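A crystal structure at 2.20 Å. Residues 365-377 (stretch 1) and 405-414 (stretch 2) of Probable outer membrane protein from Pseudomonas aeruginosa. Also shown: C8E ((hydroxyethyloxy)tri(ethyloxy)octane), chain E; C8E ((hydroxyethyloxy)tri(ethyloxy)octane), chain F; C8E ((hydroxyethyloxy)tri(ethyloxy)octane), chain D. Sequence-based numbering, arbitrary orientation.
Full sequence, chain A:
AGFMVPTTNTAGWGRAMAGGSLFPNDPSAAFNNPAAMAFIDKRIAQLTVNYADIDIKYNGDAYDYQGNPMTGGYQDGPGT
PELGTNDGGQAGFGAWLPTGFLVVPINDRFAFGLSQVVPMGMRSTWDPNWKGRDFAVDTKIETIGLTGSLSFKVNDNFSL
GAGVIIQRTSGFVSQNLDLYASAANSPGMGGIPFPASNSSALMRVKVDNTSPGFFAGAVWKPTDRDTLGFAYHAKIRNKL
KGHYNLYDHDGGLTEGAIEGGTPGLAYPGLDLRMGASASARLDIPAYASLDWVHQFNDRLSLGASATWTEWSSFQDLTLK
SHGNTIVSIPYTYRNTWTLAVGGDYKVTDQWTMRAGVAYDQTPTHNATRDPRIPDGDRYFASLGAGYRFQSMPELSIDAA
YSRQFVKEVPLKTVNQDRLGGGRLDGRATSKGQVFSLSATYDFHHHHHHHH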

ATOM      1  N   HIS A 365       5.676   2.228 -13.081  1.00 24.47           N
ATOM      2  CA  HIS A 365       5.899   2.274 -14.520  1.00 26.97           C
ATOM      3  C   HIS A 365       7.153   1.491 -14.836  1.00 26.62           C
ATOM      4  O   HIS A 365       8.044   1.357 -13.991  1.00 26.24           O
ATOM      5  CB  HIS A 365       5.959   3.718 -15.063  1.00 30.14           C
ATOM      6  CG  HIS A 365       7.126   4.529 -14.592  1.00 31.40           C
ATOM      7  ND1 HIS A 365       8.129   4.947 -15.442  1.00 33.92           N
ATOM      8  CD2 HIS A 365       7.402   5.084 -13.387  1.00 34.37           C
ATOM      9  CE1 HIS A 365       8.967   5.729 -14.786  1.00 33.33           C
ATOM     10  NE2 HIS A 365       8.549   5.829 -13.537  1.00 34.39           N
ATOM     11  N   ASN A 366       7.177   0.950 -16.051  1.00 24.14           N
ATOM     12  CA  ASN A 366       8.240   0.100 -16.566  1.00 24.67           C
ATOM     13  C   ASN A 366       9.687   0.432 -16.257  1.00 24.81           C
ATOM     14  O   ASN A 366      10.459  -0.458 -15.898  1.00 25.94           O
ATOM     15  CB  ASN A 366       8.081  -0.045 -18.084  1.00 25.05           C
ATOM     16  CG  ASN A 366       6.831  -0.804 -18.464  1.00 29.54           C
ATOM     17  OD1 ASN A 366       6.049  -1.208 -17.599  1.00 25.40           O
ATOM     18  ND2 ASN A 366       6.631  -1.008 -19.767  1.00 30.28           N
ATOM     19  N   ALA A 367      10.064   1.697 -16.409  1.00 22.63           N
ATOM     20  CA  ALA A 367      11.442   2.098 -16.170  1.00 21.58           C
ATOM     21  C   ALA A 367      11.910   1.915 -14.733  1.00 20.74           C
ATOM     22  O   ALA A 367      13.091   1.663 -14.491  1.00 19.91           O
ATOM     23  CB  ALA A 367      11.636   3.556 -16.601  1.00 20.06           C
ATOM     24  N   THR A 368      10.989   2.011 -13.780  1.00 20.69           N
ATOM     25  CA  THR A 368      11.371   1.909 -12.370  1.00 21.64           C
ATOM     26  C   THR A 368      10.781   0.764 -11.539  1.00 21.62           C
ATOM     27  O   THR A 368      11.234   0.518 -10.418  1.00 22.28           O
ATOM     28  CB  THR A 368      11.032   3.218 -11.631  1.00 21.86           C
ATOM     29  OG1 THR A 368       9.609   3.408 -11.628  1.00 22.72           O
ATOM     30  CG2 THR A 368      11.682   4.412 -12.321  1.00 20.98           C
ATOM     31  N   ARG A 369       9.784   0.063 -12.057  1.00 20.94           N
ATOM     32  CA  ARG A 369       9.194  -1.013 -11.270  1.00 20.03           C
ATOM     33  C   ARG A 369      10.237  -2.050 -10.865  1.00 18.91           C
ATOM     34  O   ARG A 369      11.079  -2.452 -11.671  1.00 15.85           O
ATOM     35  CB  ARG A 369       8.062  -1.690 -12.035  1.00 21.57           C
ATOM     36  CG  ARG A 369       7.255  -2.700 -11.206  1.00 23.54           C
ATOM     37  CD  ARG A 369       5.961  -3.022 -11.923  1.00 23.83           C
ATOM     38  NE  ARG A 369       6.228  -3.106 -13.344  1.00 28.48           N
ATOM     39  CZ  ARG A 369       5.612  -2.389 -14.275  1.00 24.71           C
ATOM     40  NH1 ARG A 369       4.667  -1.523 -13.951  1.00 24.11           N
ATOM     41  NH2 ARG A 369       5.977  -2.526 -15.535  1.00 25.78           N
ATOM     42  N   ASP A 370      10.177  -2.474  -9.606  1.00 16.73           N
ATOM     43  CA  ASP A 370      11.114  -3.462  -9.094  1.00 17.62           C
ATOM     44  C   ASP A 370      10.372  -4.548  -8.316  1.00 15.84           C
ATOM     45  O   ASP A 370       9.151  -4.516  -8.216  1.00 14.25           O
ATOM     46  CB  ASP A 370      12.177  -2.780  -8.225  1.00 20.22           C
ATOM     47  CG  ASP A 370      11.597  -2.136  -6.990  1.00 22.63           C
ATOM     48  OD1 ASP A 370      10.402  -2.371  -6.708  1.00 25.09           O
ATOM     49  OD2 ASP A 370      12.341  -1.407  -6.293  1.00 27.23           O
ATOM     50  N   PRO A 371      11.101  -5.528  -7.759  1.00 17.53           N
ATOM     51  CA  PRO A 371      10.481  -6.626  -7.001  1.00 19.97           C
ATOM     52  C   PRO A 371       9.748  -6.273  -5.705  1.00 20.37           C
ATOM     53  O   PRO A 371       8.935  -7.063  -5.230  1.00 20.11           O
ATOM     54  CB  PRO A 371      11.657  -7.575  -6.748  1.00 20.08           C
ATOM     55  CG  PRO A 371      12.592  -7.270  -7.905  1.00 17.87           C
ATOM     56  CD  PRO A 371      12.541  -5.776  -7.939  1.00 16.27           C
ATOM     57  N   ARG A 372      10.034  -5.106  -5.130  1.00 21.58           N
ATOM     58  CA  ARG A 372       9.372  -4.700  -3.884  1.00 25.12           C
ATOM     59  C   ARG A 372       7.862  -4.557  -4.067  1.00 26.01           C
ATOM     60  O   ARG A 372       7.076  -5.102  -3.288  1.00 26.10           O
ATOM     61  CB  ARG A 372       9.924  -3.363  -3.377  1.00 25.13           C
ATOM     62  CG  ARG A 372      11.402  -3.361  -3.116  1.00 28.12           C
ATOM     63  CD  ARG A 372      11.823  -2.201  -2.216  1.00 32.60           C
ATOM     64  NE  ARG A 372      13.170  -2.449  -1.712  1.00 34.87           N
ATOM     65  CZ  ARG A 372      14.278  -1.924  -2.219  1.00 34.42           C
ATOM     66  NH1 ARG A 372      14.225  -1.087  -3.249  1.00 32.14           N
ATOM     67  NH2 ARG A 372      15.449  -2.276  -1.712  1.00 36.79           N
ATOM     68  N   ILE A 373       7.477  -3.808  -5.099  1.00 25.40           N
ATOM     69  CA  ILE A 373       6.073  -3.549  -5.425  1.00 25.64           C
ATOM     70  C   ILE A 373       5.920  -3.770  -6.935  1.00 26.17           C
ATOM     71  O   ILE A 373       5.864  -2.815  -7.708  1.00 24.56           O
ATOM     72  CB  ILE A 373       5.682  -2.081  -5.129  1.00 25.10           C
ATOM     73  CG1 ILE A 373       6.139  -1.668  -3.724  1.00 28.19           C
ATOM     74  CG2 ILE A 373       4.176  -1.917  -5.266  1.00 27.74           C
ATOM     75  CD1 ILE A 373       5.397  -2.357  -2.595  1.00 24.79           C
ATOM     76  N   PRO A 374       5.863  -5.033  -7.371  1.00 27.17           N
ATOM     77  CA  PRO A 374       5.724  -5.318  -8.800  1.00 27.13           C
ATOM     78  C   PRO A 374       4.273  -5.415  -9.262  1.00 28.30           C
ATOM     79  O   PRO A 374       3.862  -6.460  -9.760  1.00 28.97           O
ATOM     80  CB  PRO A 374       6.437  -6.652  -8.936  1.00 27.73           C
ATOM     81  CG  PRO A 374       5.972  -7.370  -7.671  1.00 27.14           C
ATOM     82  CD  PRO A 374       6.101  -6.274  -6.602  1.00 27.39           C
ATOM     83  N   ASP A 375       3.486  -4.352  -9.119  1.00 28.83           N
ATOM     84  CA  ASP A 375       2.099  -4.475  -9.557  1.00 32.59           C
ATOM     85  C   ASP A 375       1.789  -3.828 -10.902  1.00 29.99           C
ATOM     86  O   ASP A 375       2.624  -3.147 -11.498  1.00 30.16           O
ATOM     87  CB  ASP A 375       1.126  -3.964  -8.475  1.00 33.54           C
ATOM     88  CG  ASP A 375       0.951  -2.471  -8.497  1.00 35.63           C
ATOM     89  OD1 ASP A 375       1.961  -1.760  -8.672  1.00 39.51           O
ATOM     90  OD2 ASP A 375      -0.198  -2.009  -8.321  1.00 34.05           O
ATOM     91  N   GLY A 376       0.581  -4.090 -11.383  1.00 28.79           N
ATOM     92  CA  GLY A 376       0.133  -3.549 -12.649  1.00 28.60           C
ATOM     93  C   GLY A 376      -1.330  -3.207 -12.491  1.00 28.97           C
ATOM     94  O   GLY A 376      -1.888  -3.362 -11.396  1.00 27.00           O
ATOM     95  N   ASP A 377      -1.955  -2.732 -13.561  1.00 28.16           N
ATOM     96  CA  ASP A 377      -3.366  -2.382 -13.498  1.00 30.29           C
ATOM     97  C   ASP A 377      -4.147  -3.593 -12.991  1.00 30.75           C
ATOM     98  O   ASP A 377      -3.795  -4.729 -13.302  1.00 29.57           O
ATOM     99  CB  ASP A 377      -3.867  -1.969 -14.884  1.00 32.03           C
ATOM    100  CG  ASP A 377      -3.211  -0.695 -15.385  1.00 33.11           C
ATOM    101  OD1 ASP A 377      -2.657   0.055 -14.553  1.00 34.63           O
ATOM    102  OD2 ASP A 377      -3.263  -0.432 -16.606  1.00 35.33           O
ATOM    103  N   PHE A 405      -7.642  -9.268 -10.355  1.00 30.03           N
ATOM    104  CA  PHE A 405      -6.876  -9.785 -11.475  1.00 31.58           C
ATOM    105  C   PHE A 405      -5.867  -8.711 -11.849  1.00 31.32           C
ATOM    106  O   PHE A 405      -6.239  -7.634 -12.311  1.00 32.29           O
ATOM    107  CB  PHE A 405      -7.778 -10.077 -12.678  1.00 30.49           C
ATOM    108  CG  PHE A 405      -8.902 -11.029 -12.383  1.00 32.15           C
ATOM    109  CD1 PHE A 405     -10.117 -10.562 -11.883  1.00 33.02           C
ATOM    110  CD2 PHE A 405      -8.746 -12.398 -12.601  1.00 31.99           C
ATOM    111  CE1 PHE A 405     -11.163 -11.446 -11.605  1.00 32.97           C
ATOM    112  CE2 PHE A 405      -9.782 -13.289 -12.326  1.00 31.69           C
ATOM    113  CZ  PHE A 405     -10.992 -12.814 -11.829  1.00 32.83           C
ATOM    114  N   VAL A 406      -4.591  -9.012 -11.641  1.00 32.05           N
ATOM    115  CA  VAL A 406      -3.515  -8.077 -11.939  1.00 31.89           C
ATOM    116  C   VAL A 406      -2.848  -8.505 -13.232  1.00 32.67           C
ATOM    117  O   VAL A 406      -2.560  -9.681 -13.422  1.00 33.16           O
ATOM    118  CB  VAL A 406      -2.456  -8.080 -10.816  1.00 32.18           C
ATOM    119  CG1 VAL A 406      -1.432  -6.981 -11.052  1.00 29.67           C
ATOM    120  CG2 VAL A 406      -3.137  -7.908  -9.466  1.00 31.98           C
ATOM    121  N   LYS A 407      -2.609  -7.562 -14.132  1.00 34.07           N
ATOM    122  CA  LYS A 407      -1.969  -7.925 -15.384  1.00 35.49           C
ATOM    123  C   LYS A 407      -0.497  -8.235 -15.140  1.00 33.55           C
ATOM    124  O   LYS A 407       0.135  -7.670 -14.246  1.00 33.19           O
ATOM    125  CB  LYS A 407      -2.093  -6.801 -16.416  1.00 39.07           C
ATOM    126  CG  LYS A 407      -1.361  -5.530 -16.051  1.00 44.84           C
ATOM    127  CD  LYS A 407      -0.800  -4.845 -17.301  1.00 49.94           C
ATOM    128  CE  LYS A 407      -1.887  -4.523 -18.321  1.00 52.40           C
ATOM    129  NZ  LYS A 407      -1.315  -3.897 -19.551  1.00 55.50           N
ATOM    130  N   GLU A 408       0.031  -9.156 -15.932  1.00 31.29           N
ATOM    131  CA  GLU A 408       1.427  -9.543 -15.838  1.00 32.22           C
ATOM    132  C   GLU A 408       2.250  -8.341 -16.301  1.00 31.08           C
ATOM    133  O   GLU A 408       1.994  -7.779 -17.371  1.00 30.12           O
ATOM    134  CB  GLU A 408       1.674 -10.749 -16.743  1.00 34.48           C
ATOM    135  CG  GLU A 408       3.093 -11.262 -16.754  1.00 41.83           C
ATOM    136  CD  GLU A 408       3.242 -12.471 -17.651  1.00 44.62           C
ATOM    137  OE1 GLU A 408       2.630 -13.517 -17.348  1.00 47.61           O
ATOM    138  OE2 GLU A 408       3.961 -12.372 -18.664  1.00 47.16           O
ATOM    139  N   VAL A 409       3.224  -7.934 -15.494  1.00 28.58           N
ATOM    140  CA  VAL A 409       4.048  -6.785 -15.844  1.00 26.34           C
ATOM    141  C   VAL A 409       5.519  -7.110 -15.963  1.00 25.10           C
ATOM    142  O   VAL A 409       6.011  -8.067 -15.369  1.00 25.77           O
ATOM    143  CB  VAL A 409       3.912  -5.647 -14.807  1.00 27.12           C
ATOM    144  CG1 VAL A 409       2.611  -4.891 -15.028  1.00 26.56           C
ATOM    145  CG2 VAL A 409       3.967  -6.230 -13.390  1.00 27.20           C
ATOM    146  N   PRO A 410       6.245  -6.309 -16.748  1.00 23.40           N
ATOM    147  CA  PRO A 410       7.680  -6.517 -16.938  1.00 22.82           C
ATOM    148  C   PRO A 410       8.506  -5.832 -15.855  1.00 21.95           C
ATOM    149  O   PRO A 410       8.079  -4.846 -15.259  1.00 21.57           O
ATOM    150  CB  PRO A 410       7.932  -5.905 -18.311  1.00 23.91           C
ATOM    151  CG  PRO A 410       6.983  -4.726 -18.300  1.00 25.93           C
ATOM    152  CD  PRO A 410       5.718  -5.328 -17.718  1.00 23.56           C
ATOM    153  N   LEU A 411       9.681  -6.388 -15.591  1.00 22.75           N
ATOM    154  CA  LEU A 411      10.621  -5.829 -14.637  1.00 25.20           C
ATOM    155  C   LEU A 411      11.908  -5.681 -15.435  1.00 25.52           C
ATOM    156  O   LEU A 411      12.480  -6.672 -15.888  1.00 26.69           O
ATOM    157  CB  LEU A 411      10.839  -6.769 -13.449  1.00 25.70           C
ATOM    158  CG  LEU A 411       9.933  -6.552 -12.233  1.00 26.36           C
ATOM    159  CD1 LEU A 411       8.490  -6.579 -12.653  1.00 28.22           C
ATOM    160  CD2 LEU A 411      10.198  -7.630 -11.201  1.00 28.07           C
ATOM    161  N   LYS A 412      12.342  -4.440 -15.620  1.00 24.39           N
ATOM    162  CA  LYS A 412      13.548  -4.138 -16.381  1.00 24.61           C
ATOM    163  C   LYS A 412      14.470  -3.322 -15.497  1.00 24.08           C
ATOM    164  O   LYS A 412      15.274  -2.531 -15.984  1.00 24.56           O
ATOM    165  CB  LYS A 412      13.185  -3.314 -17.615  1.00 26.75           C
ATOM    166  CG  LYS A 412      12.183  -3.975 -18.554  1.00 29.42           C
ATOM    167  CD  LYS A 412      12.824  -5.094 -19.360  1.00 32.70           C
ATOM    168  CE  LYS A 412      11.896  -5.547 -20.486  1.00 35.15           C
ATOM    169  NZ  LYS A 412      12.536  -6.563 -21.371  1.00 37.31           N
ATOM    170  N   THR A 413      14.341  -3.530 -14.193  1.00 22.77           N
ATOM    171  CA  THR A 413      15.110  -2.812 -13.188  1.00 21.67           C
ATOM    172  C   THR A 413      16.625  -2.785 -13.378  1.00 21.10           C
ATOM    173  O   THR A 413      17.258  -3.812 -13.611  1.00 21.61           O
ATOM    174  CB  THR A 413      14.817  -3.384 -11.791  1.00 22.80           C
ATOM    175  OG1 THR A 413      13.459  -3.838 -11.742  1.00 21.70           O
ATOM    176  CG2 THR A 413      15.016  -2.310 -10.725  1.00 21.07           C
ATOM    177  N   VAL A 414      17.192  -1.590 -13.273  1.00 19.20           N
ATOM    178  CA  VAL A 414      18.627  -1.395 -13.390  1.00 19.89           C
ATOM    179  C   VAL A 414      19.075  -0.739 -12.079  1.00 20.57           C
ATOM    180  O   VAL A 414      18.451   0.216 -11.622  1.00 20.87           O
ATOM    181  CB  VAL A 414      18.966  -0.466 -14.588  1.00 21.47           C
ATOM    182  CG1 VAL A 414      20.443  -0.111 -14.588  1.00 18.43           C
ATOM    183  CG2 VAL A 414      18.603  -1.156 -15.904  1.00 22.02           C
TER
HETATM  184  C1  C8E E 455       0.738  -6.218   6.781  1.00 56.73           C
HETATM  185  C2  C8E E 455       0.753  -6.168   5.326  1.00 55.98           C
HETATM  186  C3  C8E E 455      -0.120  -5.150   4.749  1.00 56.21           C
HETATM  187  C4  C8E E 455      -1.359  -5.803   4.365  1.00 56.05           C
HETATM  188  C5  C8E E 455      -1.748  -5.332   3.020  1.00 57.13           C
HETATM  189  C6  C8E E 455      -3.153  -5.586   2.798  1.00 57.82           C
HETATM  190  C7  C8E E 455      -3.239  -5.298   1.381  1.00 57.67           C
HETATM  191  C8  C8E E 455      -4.058  -6.343   0.754  1.00 59.25           C
HETATM  192  O9  C8E E 455      -4.749  -6.264  -0.474  1.00 60.92           O
HETATM  193  C10 C8E E 455      -5.755  -5.289  -0.654  1.00 60.89           C
HETATM  194  C11 C8E E 455      -6.240  -5.506  -2.054  1.00 62.22           C
HETATM  195  O12 C8E E 455      -5.155  -5.405  -2.998  1.00 62.26           O
HETATM  196  C13 C8E E 455      -5.437  -5.931  -4.326  1.00 62.83           C
HETATM  197  C14 C8E E 455      -4.399  -6.571  -5.301  1.00 62.71           C
HETATM  198  O15 C8E E 455      -3.407  -7.618  -5.096  1.00 63.27           O
HETATM  199  C16 C8E E 455      -2.147  -7.059  -4.669  1.00 63.68           C
HETATM  200  C17 C8E E 455      -1.188  -6.699  -5.815  1.00 64.61           C
HETATM  201  O18 C8E E 455      -0.001  -7.458  -6.115  1.00 64.80           O
HETATM  202  C19 C8E E 455       1.166  -6.971  -5.394  1.00 65.14           C
HETATM  203  C20 C8E E 455       2.405  -6.304  -6.095  1.00 64.97           C
HETATM  204  O21 C8E E 455       2.562  -4.885  -6.000  1.00 64.70           O
HETATM  205  C2  C8E F 456     -10.353 -10.983 -15.883  1.00 57.23           C
HETATM  206  C3  C8E F 456      -9.614 -10.694 -17.113  1.00 57.43           C
HETATM  207  C4  C8E F 456      -8.195 -10.843 -16.813  1.00 57.65           C
HETATM  208  C5  C8E F 456      -7.458  -9.641 -17.314  1.00 57.61           C
HETATM  209  C6  C8E F 456      -6.251  -9.378 -16.530  1.00 56.39           C
HETATM  210  C7  C8E F 456      -6.690  -8.245 -15.718  1.00 56.61           C
HETATM  211  C8  C8E F 456      -5.646  -7.190 -15.672  1.00 56.02           C
HETATM  212  O9  C8E F 456      -5.859  -5.785 -15.776  1.00 56.04           O
HETATM  213  C10 C8E F 456      -6.446  -5.271 -16.958  1.00 56.39           C
HETATM  214  C11 C8E F 456      -6.560  -3.785 -16.764  1.00 55.11           C
HETATM  215  C1  C8E D 454       7.713  -0.031  -7.513  1.00 50.18           C
HETATM  216  C2  C8E D 454       8.410  -0.224  -6.247  1.00 50.76           C
HETATM  217  C3  C8E D 454       8.254   0.852  -5.276  1.00 49.31           C
HETATM  218  C4  C8E D 454       8.930   0.432  -4.061  1.00 50.82           C
HETATM  219  C5  C8E D 454       8.399   1.218  -2.920  1.00 50.43           C
HETATM  220  C6  C8E D 454       8.684   0.541  -1.669  1.00 51.12           C
HETATM  221  C7  C8E D 454       8.597   1.664  -0.751  1.00 52.35           C
HETATM  222  C8  C8E D 454       7.934   1.221   0.499  1.00 53.78           C
HETATM  223  O9  C8E D 454       8.393   1.428   1.828  1.00 51.56           O
HETATM  224  C10 C8E D 454       9.646   0.894   2.209  1.00 51.76           C
HETATM  225  C11 C8E D 454       9.836   1.288   3.640  1.00 49.18           C
HETATM  226  O12 C8E D 454      10.626   2.485   3.737  1.00 48.77           O
HETATM  227  C13 C8E D 454      11.948   2.329   4.339  1.00 46.07           C
HETATM  228  C14 C8E D 454      13.250   1.877   3.604  1.00 47.72           C
HETATM  229  O15 C8E D 454      14.587   2.460   3.552  1.00 48.48           O
HETATM  230  C16 C8E D 454      14.734   3.383   2.453  1.00 47.91           C
HETATM  231  C17 C8E D 454      15.238   2.750   1.142  1.00 45.87           C
HETATM  232  O18 C8E D 454      15.866   1.452   1.077  1.00 46.74           O
HETATM  233  C19 C8E D 454      17.310   1.502   1.224  1.00 44.79           C
HETATM  234  C20 C8E D 454      18.305   0.914   0.156  1.00 45.53           C
HETATM  235  O21 C8E D 454      18.789  -0.428   0.317  1.00 42.02           O
HETATM  236  O   HOH W   1      11.202  -2.373 -14.279  1.00 18.22           O
HETATM  237  O   HOH W   2      15.044   0.791 -12.873  1.00 36.07           O

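Stretch 1 has no regular helix or strand, whereas stretch 2 contains short strand segments at 405-406 and 409-411. Stretch 1 follows a looping path beside stretch 2, so no single strand register joins them: Asn 366 lies nearest Pro 410, Asp 370 nearest Thr 413, and Gly 376 nearest Lys 407, with CA atoms 5.6 Å apart in the last pair. One direct backbone hydrogen bond joins them, from Lys 407 N to Asp 377 O (3.2 Å). At the other end lies a turn in which the N atoms of Thr 368 and Arg 369 both donate to His 365 O. Water 1 sits beside it, donating to Asn 366 O and Arg 369 O (2.6 Å each) and accepting from Lys 412 N (2.7 Å), bridging the backbones of the two stretches.

Arg 369 is the principal side-chain link. Its CA-to-CB bond points sideways, but the long chain brings its end to stretch 2, where NE and NH2 both donate to Pro 410 O (3.2 and 3.1 Å). Proline has no amide hydrogen, but its carbonyl remains a good acceptor. Arg 369 NH2 also makes a very short hydrogen bond, within stretch 1, to Asn 366 OD1 (2.4 Å), and Val 409 CB lies over one guanidinium face, 3.7 Å from Arg 369 CZ. The backbone of Arg 369 contributes too: Thr 413 OG1 donates to Arg 369 O (2.8 Å), while Thr 413 CG2 packs 3.8 Å from Asp 370 CB.

Leu 411 supplies a branched apolar end, with CD2 4.1 Å from Pro 371 CG and CD1 4.2 Å from Pro 374 CB. Val 409 points toward stretch 1, placing CG2 3.6 Å from Pro 374 O and CG1 3.7 Å from Gly 376 CA. Glycine suits this last position because an ideal CB would lie only 2.6 Å from Val 409 CG1, a clash. Altogether the contact buries 663 Å², summed over both sides.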